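Local coordinates for protein pseudouridine synthase (Pyrococcus abyssi, PDB 2AUS) that probably isomerises specific uridines in RNA to pseudouridine, as the Cbf5-type catalytic subunit of archaeal H/ACA ribonucleoprotein particles, at residues R151-I163 and F170-L183. Numbering follows the deposited sequence.
Sequences RTRKVYYIEILEI and FRVGVEAGTYIRSL. With PO4 (phosphate ion), chain E.
Strands 152-163 and 170-174 pair antiparallel, at 166°, as the arms of a beta hairpin: E159 and R171 form a doubly hydrogen-bonded pair, and a classic beta bulge sets Y156 and Y157 both opposite G173. CG of Y157 sits between its backbone N and carbonyl carbon (chi1 59°), which swings the ring back over the neighbouring strand; G173 CA packs against its face in a CH-pi contact, 3.6 Å from the centroid. With no side chain at G173, the ring can lie directly on its backbone, and the Y157 OH is hydrogen-bonded to E109. On the same sheet face E159 and R171 lie side by side, and R171 NH1 meets E159 OE1 at 3.0 Å in a salt bridge, on its syn side but tilted out of the carboxylate plane, the two flat groups 53° apart. On the other face V155 CG1 touches V172 CG2 (3.7 Å) and I158 CG2 reaches F170 CD1 (3.9 Å), a buried apolar layer continued by M129 of helix 122-131. Beyond the strand, the extended side chain of E175 reaches across toward the partner strand, and its OE2 takes the K154 N-H on the anti lone pair (3.1 Å). R153, bent at chi2, brings NE to A176 O at 2.7 Å, in the carbonyl plane, within the type II turn 175-178. Were R153 an alanine, A176 O would probably lose this donor and the turn be less firmly tied to the strand. The chemistry thus divides the hairpin: apolar side chains build one buried face, I158 and F170 meeting the helix; the other combines the Y157-G173 contact with the E159-R171 salt bridge, and polar bonds from R153 and E175 tie turn to strand.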
loop_
_atom_site.group_PDB
_atom_site.type_symbol
_atom_site.label_atom_id
_atom_site.label_comp_id
_atom_site.label_asym_id
_atom_site.label_seq_id
_atom_site.Cartn_x
_atom_site.Cartn_y
_atom_site.Cartn_z
ATOM N N ARG A 151 -23.951 -12.003 21.837
ATOM C CA ARG A 151 -25.263 -11.421 21.586
ATOM C C ARG A 151 -25.473 -10.193 22.458
ATOM O O ARG A 151 -25.777 -9.116 21.956
ATOM C CB ARG A 151 -26.364 -12.450 21.862
ATOM C CG ARG A 151 -26.556 -13.483 20.766
ATOM C CD ARG A 151 -27.846 -13.237 19.992
ATOM N NE ARG A 151 -27.828 -11.980 19.248
ATOM C CZ ARG A 151 -28.882 -11.470 18.610
ATOM N NH1 ARG A 151 -30.046 -12.103 18.622
ATOM N NH2 ARG A 151 -28.772 -10.322 17.952
ATOM N N THR A 152 -25.309 -10.353 23.766
ATOM C CA THR A 152 -25.478 -9.235 24.689
ATOM C C THR A 152 -24.128 -8.778 25.227
ATOM O O THR A 152 -23.406 -9.552 25.846
ATOM C CB THR A 152 -26.401 -9.615 25.876
ATOM O OG1 THR A 152 -26.350 -8.588 26.872
ATOM C CG2 THR A 152 -25.969 -10.932 26.494
ATOM N N ARG A 153 -23.786 -7.519 24.983
ATOM C CA ARG A 153 -22.510 -6.976 25.441
ATOM C C ARG A 153 -22.711 -5.654 26.149
ATOM O O ARG A 153 -23.732 -4.998 25.972
ATOM C CB ARG A 153 -21.552 -6.801 24.257
ATOM C CG ARG A 153 -20.845 -8.083 23.842
ATOM C CD ARG A 153 -19.840 -8.500 24.910
ATOM N NE ARG A 153 -19.160 -9.750 24.576
ATOM C CZ ARG A 153 -19.716 -10.954 24.675
ATOM N NH1 ARG A 153 -20.964 -11.077 25.111
ATOM N NH2 ARG A 153 -19.028 -12.035 24.319
ATOM N N LYS A 154 -21.730 -5.251 26.944
ATOM C CA LYS A 154 -21.852 -4.012 27.687
ATOM C C LYS A 154 -20.981 -2.857 27.199
ATOM O O LYS A 154 -19.788 -3.016 26.935
ATOM C CB LYS A 154 -21.569 -4.276 29.168
ATOM C CG LYS A 154 -21.755 -3.066 30.060
ATOM C CD LYS A 154 -21.753 -3.462 31.531
ATOM C CE LYS A 154 -21.949 -2.245 32.431
ATOM N NZ LYS A 154 -23.210 -1.517 32.102
ATOM N N VAL A 155 -21.615 -1.695 27.073
ATOM C CA VAL A 155 -20.950 -0.470 26.668
ATOM C C VAL A 155 -20.771 0.317 27.963
ATOM O O VAL A 155 -21.740 0.769 28.562
ATOM C CB VAL A 155 -21.822 0.331 25.686
ATOM C CG1 VAL A 155 -21.160 1.665 25.358
ATOM C CG2 VAL A 155 -22.036 -0.474 24.416
ATOM N N TYR A 156 -19.531 0.464 28.402
ATOM C CA TYR A 156 -19.245 1.164 29.644
ATOM C C TYR A 156 -19.436 2.668 29.565
ATOM O O TYR A 156 -19.816 3.300 30.551
ATOM C CB TYR A 156 -17.822 0.845 30.085
ATOM C CG TYR A 156 -17.595 -0.636 30.285
ATOM C CD1 TYR A 156 -18.282 -1.338 31.277
ATOM C CD2 TYR A 156 -16.707 -1.341 29.471
ATOM C CE1 TYR A 156 -18.092 -2.706 31.450
ATOM C CE2 TYR A 156 -16.506 -2.709 29.639
ATOM C CZ TYR A 156 -17.204 -3.384 30.629
ATOM O OH TYR A 156 -17.023 -4.739 30.794
ATOM N N TYR A 157 -19.168 3.242 28.397
ATOM C CA TYR A 157 -19.314 4.675 28.216
ATOM C C TYR A 157 -19.203 5.103 26.765
ATOM O O TYR A 157 -18.503 4.484 25.967
ATOM C CB TYR A 157 -18.273 5.430 29.058
ATOM C CG TYR A 157 -16.826 5.088 28.746
ATOM C CD1 TYR A 157 -16.173 5.630 27.635
ATOM C CD2 TYR A 157 -16.110 4.222 29.565
ATOM C CE1 TYR A 157 -14.837 5.316 27.354
ATOM C CE2 TYR A 157 -14.782 3.899 29.295
ATOM C CZ TYR A 157 -14.150 4.448 28.192
ATOM O OH TYR A 157 -12.826 4.128 27.949
ATOM N N ILE A 158 -19.931 6.162 26.437
ATOM C CA ILE A 158 -19.924 6.740 25.108
ATOM C C ILE A 158 -19.745 8.229 25.330
ATOM O O ILE A 158 -20.648 8.904 25.816
ATOM C CB ILE A 158 -21.248 6.507 24.362
ATOM C CG1 ILE A 158 -21.387 5.030 24.000
ATOM C CG2 ILE A 158 -21.292 7.365 23.109
ATOM C CD1 ILE A 158 -22.665 4.704 23.249
ATOM N N GLU A 159 -18.563 8.728 24.993
ATOM C CA GLU A 159 -18.242 10.134 25.150
ATOM C C GLU A 159 -18.156 10.810 23.782
ATOM O O GLU A 159 -17.245 10.544 23.001
ATOM C CB GLU A 159 -16.914 10.268 25.890
ATOM C CG GLU A 159 -16.243 11.621 25.740
ATOM C CD GLU A 159 -14.809 11.608 26.239
ATOM O OE1 GLU A 159 -14.037 10.717 25.816
ATOM O OE2 GLU A 159 -14.450 12.496 27.043
ATOM N N ILE A 160 -19.117 11.677 23.492
ATOM C CA ILE A 160 -19.126 12.392 22.223
ATOM C C ILE A 160 -18.074 13.491 22.259
ATOM O O ILE A 160 -18.127 14.392 23.096
ATOM C CB ILE A 160 -20.505 13.015 21.946
ATOM C CG1 ILE A 160 -21.538 11.901 21.772
ATOM C CG2 ILE A 160 -20.440 13.896 20.703
ATOM C CD1 ILE A 160 -22.945 12.385 21.533
ATOM N N LEU A 161 -17.105 13.394 21.359
ATOM C CA LEU A 161 -16.038 14.375 21.283
ATOM C C LEU A 161 -16.511 15.574 20.477
ATOM O O LEU A 161 -16.510 16.702 20.970
ATOM C CB LEU A 161 -14.796 13.760 20.634
ATOM C CG LEU A 161 -14.149 12.585 21.387
ATOM C CD1 LEU A 161 -12.952 12.076 20.602
ATOM C CD2 LEU A 161 -13.711 13.032 22.779
ATOM N N GLU A 162 -16.932 15.332 19.241
ATOM C CA GLU A 162 -17.405 16.414 18.391
ATOM C C GLU A 162 -18.570 16.003 17.504
ATOM O O GLU A 162 -18.694 14.844 17.109
ATOM C CB GLU A 162 -16.271 16.931 17.499
ATOM C CG GLU A 162 -15.034 17.398 18.243
ATOM C CD GLU A 162 -13.998 17.998 17.314
ATOM O OE1 GLU A 162 -14.034 17.679 16.107
ATOM O OE2 GLU A 162 -13.140 18.772 17.794
ATOM N N ILE A 163 -19.421 16.974 17.195
ATOM C CA ILE A 163 -20.560 16.746 16.323
ATOM C C ILE A 163 -20.584 17.842 15.269
ATOM O O ILE A 163 -20.706 19.020 15.603
ATOM C CB ILE A 163 -21.900 16.807 17.084
ATOM C CG1 ILE A 163 -21.984 15.672 18.105
ATOM C CG2 ILE A 163 -23.055 16.730 16.089
ATOM C CD1 ILE A 163 -23.252 15.684 18.930
ATOM N N PHE A 170 -16.831 10.086 18.418
ATOM C CA PHE A 170 -17.018 9.722 19.814
ATOM C C PHE A 170 -16.066 8.654 20.311
ATOM O O PHE A 170 -15.497 7.893 19.531
ATOM C CB PHE A 170 -18.463 9.281 20.050
ATOM C CG PHE A 170 -18.826 7.972 19.404
ATOM C CD1 PHE A 170 -18.824 6.792 20.141
ATOM C CD2 PHE A 170 -19.210 7.925 18.066
ATOM C CE1 PHE A 170 -19.206 5.580 19.559
ATOM C CE2 PHE A 170 -19.591 6.722 17.476
ATOM C CZ PHE A 170 -19.590 5.547 18.226
ATOM N N ARG A 171 -15.887 8.625 21.626
ATOM C CA ARG A 171 -15.020 7.657 22.278
ATOM C C ARG A 171 -15.946 6.695 23.001
ATOM O O ARG A 171 -16.931 7.114 23.604
ATOM C CB ARG A 171 -14.097 8.363 23.269
ATOM C CG ARG A 171 -13.383 7.435 24.236
ATOM C CD ARG A 171 -12.418 8.220 25.113
ATOM N NE ARG A 171 -11.194 8.540 24.386
ATOM C CZ ARG A 171 -10.636 9.744 24.335
ATOM N NH1 ARG A 171 -11.194 10.768 24.972
ATOM N NH2 ARG A 171 -9.510 9.924 23.652
ATOM N N VAL A 172 -15.644 5.405 22.925
ATOM C CA VAL A 172 -16.488 4.411 23.560
ATOM C C VAL A 172 -15.694 3.311 24.243
ATOM O O VAL A 172 -14.738 2.777 23.678
ATOM C CB VAL A 172 -17.449 3.770 22.518
ATOM C CG1 VAL A 172 -16.650 3.173 21.372
ATOM C CG2 VAL A 172 -18.298 2.705 23.175
ATOM N N GLY A 173 -16.093 2.992 25.472
ATOM C CA GLY A 173 -15.453 1.932 26.226
ATOM C C GLY A 173 -16.425 0.773 26.131
ATOM O O GLY A 173 -17.630 0.970 26.308
ATOM N N VAL A 174 -15.922 -0.425 25.848
ATOM C CA VAL A 174 -16.786 -1.584 25.701
ATOM C C VAL A 174 -16.212 -2.875 26.271
ATOM O O VAL A 174 -15.003 -3.011 26.467
ATOM C CB VAL A 174 -17.100 -1.847 24.215
ATOM C CG1 VAL A 174 -17.747 -0.623 23.588
ATOM C CG2 VAL A 174 -15.808 -2.219 23.468
ATOM N N GLU A 175 -17.101 -3.828 26.518
ATOM C CA GLU A 175 -16.716 -5.130 27.033
ATOM C C GLU A 175 -16.055 -5.873 25.868
ATOM O O GLU A 175 -16.310 -5.558 24.707
ATOM C CB GLU A 175 -17.965 -5.887 27.505
ATOM C CG GLU A 175 -17.680 -7.212 28.188
ATOM C CD GLU A 175 -18.940 -7.918 28.673
ATOM O OE1 GLU A 175 -18.812 -8.920 29.416
ATOM O OE2 GLU A 175 -20.053 -7.476 28.310
ATOM N N ALA A 176 -15.209 -6.851 26.167
ATOM C CA ALA A 176 -14.550 -7.613 25.114
ATOM C C ALA A 176 -15.584 -8.244 24.183
ATOM O O ALA A 176 -16.635 -8.692 24.630
ATOM C CB ALA A 176 -13.678 -8.694 25.725
ATOM N N GLY A 177 -15.291 -8.261 22.887
ATOM C CA GLY A 177 -16.211 -8.853 21.930
ATOM C C GLY A 177 -17.321 -7.948 21.424
ATOM O O GLY A 177 -18.202 -8.395 20.685
ATOM N N THR A 178 -17.305 -6.678 21.811
ATOM C CA THR A 178 -18.337 -5.764 21.345
ATOM C C THR A 178 -17.949 -5.246 19.962
ATOM O O THR A 178 -16.823 -4.784 19.755
ATOM C CB THR A 178 -18.504 -4.567 22.303
ATOM O OG1 THR A 178 -18.739 -5.047 23.633
ATOM C CG2 THR A 178 -19.683 -3.700 21.872
ATOM N N TYR A 179 -18.875 -5.344 19.016
ATOM C CA TYR A 179 -18.646 -4.884 17.651
ATOM C C TYR A 179 -19.083 -3.429 17.526
ATOM O O TYR A 179 -20.271 -3.117 17.651
ATOM C CB TYR A 179 -19.444 -5.742 16.668
ATOM C CG TYR A 179 -18.994 -7.184 16.601
ATOM C CD1 TYR A 179 -19.787 -8.154 15.983
ATOM C CD2 TYR A 179 -17.755 -7.577 17.113
ATOM C CE1 TYR A 179 -19.357 -9.480 15.873
ATOM C CE2 TYR A 179 -17.316 -8.896 17.007
ATOM C CZ TYR A 179 -18.121 -9.839 16.386
ATOM O OH TYR A 179 -17.686 -11.142 16.275
ATOM N N ILE A 180 -18.129 -2.541 17.270
ATOM C CA ILE A 180 -18.445 -1.127 17.146
ATOM C C ILE A 180 -19.284 -0.815 15.919
ATOM O O ILE A 180 -20.174 0.034 15.971
ATOM C CB ILE A 180 -17.173 -0.269 17.104
ATOM C CG1 ILE A 180 -16.257 -0.650 18.271
ATOM C CG2 ILE A 180 -17.543 1.213 17.173
ATOM C CD1 ILE A 180 -16.930 -0.598 19.633
ATOM N N ARG A 181 -19.007 -1.499 14.811
ATOM C CA ARG A 181 -19.763 -1.267 13.587
ATOM C C ARG A 181 -21.249 -1.523 13.845
ATOM O O ARG A 181 -22.108 -0.748 13.415
ATOM C CB ARG A 181 -19.269 -2.173 12.454
ATOM C CG ARG A 181 -19.927 -1.860 11.108
ATOM C CD ARG A 181 -19.519 -2.829 10.002
ATOM N NE ARG A 181 -18.144 -2.627 9.548
ATOM C CZ ARG A 181 -17.703 -1.528 8.940
ATOM N NH1 ARG A 181 -18.526 -0.510 8.708
ATOM N NH2 ARG A 181 -16.435 -1.446 8.553
ATOM N N SER A 182 -21.542 -2.611 14.553
ATOM C CA SER A 182 -22.922 -2.970 14.881
ATOM C C SER A 182 -23.514 -1.934 15.830
ATOM O O SER A 182 -24.674 -1.536 15.693
ATOM C CB SER A 182 -22.968 -4.360 15.528
ATOM O OG SER A 182 -24.272 -4.664 15.994
ATOM N N LEU A 183 -22.710 -1.505 16.799
ATOM C CA LEU A 183 -23.140 -0.498 17.758
ATOM C C LEU A 183 -23.559 0.762 17.000
ATOM O O LEU A 183 -24.601 1.360 17.284
ATOM C CB LEU A 183 -22.001 -0.148 18.715
ATOM C CG LEU A 183 -22.273 1.050 19.632
ATOM C CD1 LEU A 183 -23.335 0.672 20.653
ATOM C CD2 LEU A 183 -20.997 1.476 20.335
HETATM P P PO4 E . -12.874 -7.454 20.725
HETATM O O1 PO4 E . -13.545 -6.229 21.352
HETATM O O2 PO4 E . -12.509 -8.710 21.551
HETATM O O3 PO4 E . -11.640 -7.024 19.855
HETATM O O4 PO4 E . -14.019 -7.871 19.821
HETATM O O HOH W 1 -15.746 -11.903 23.959
#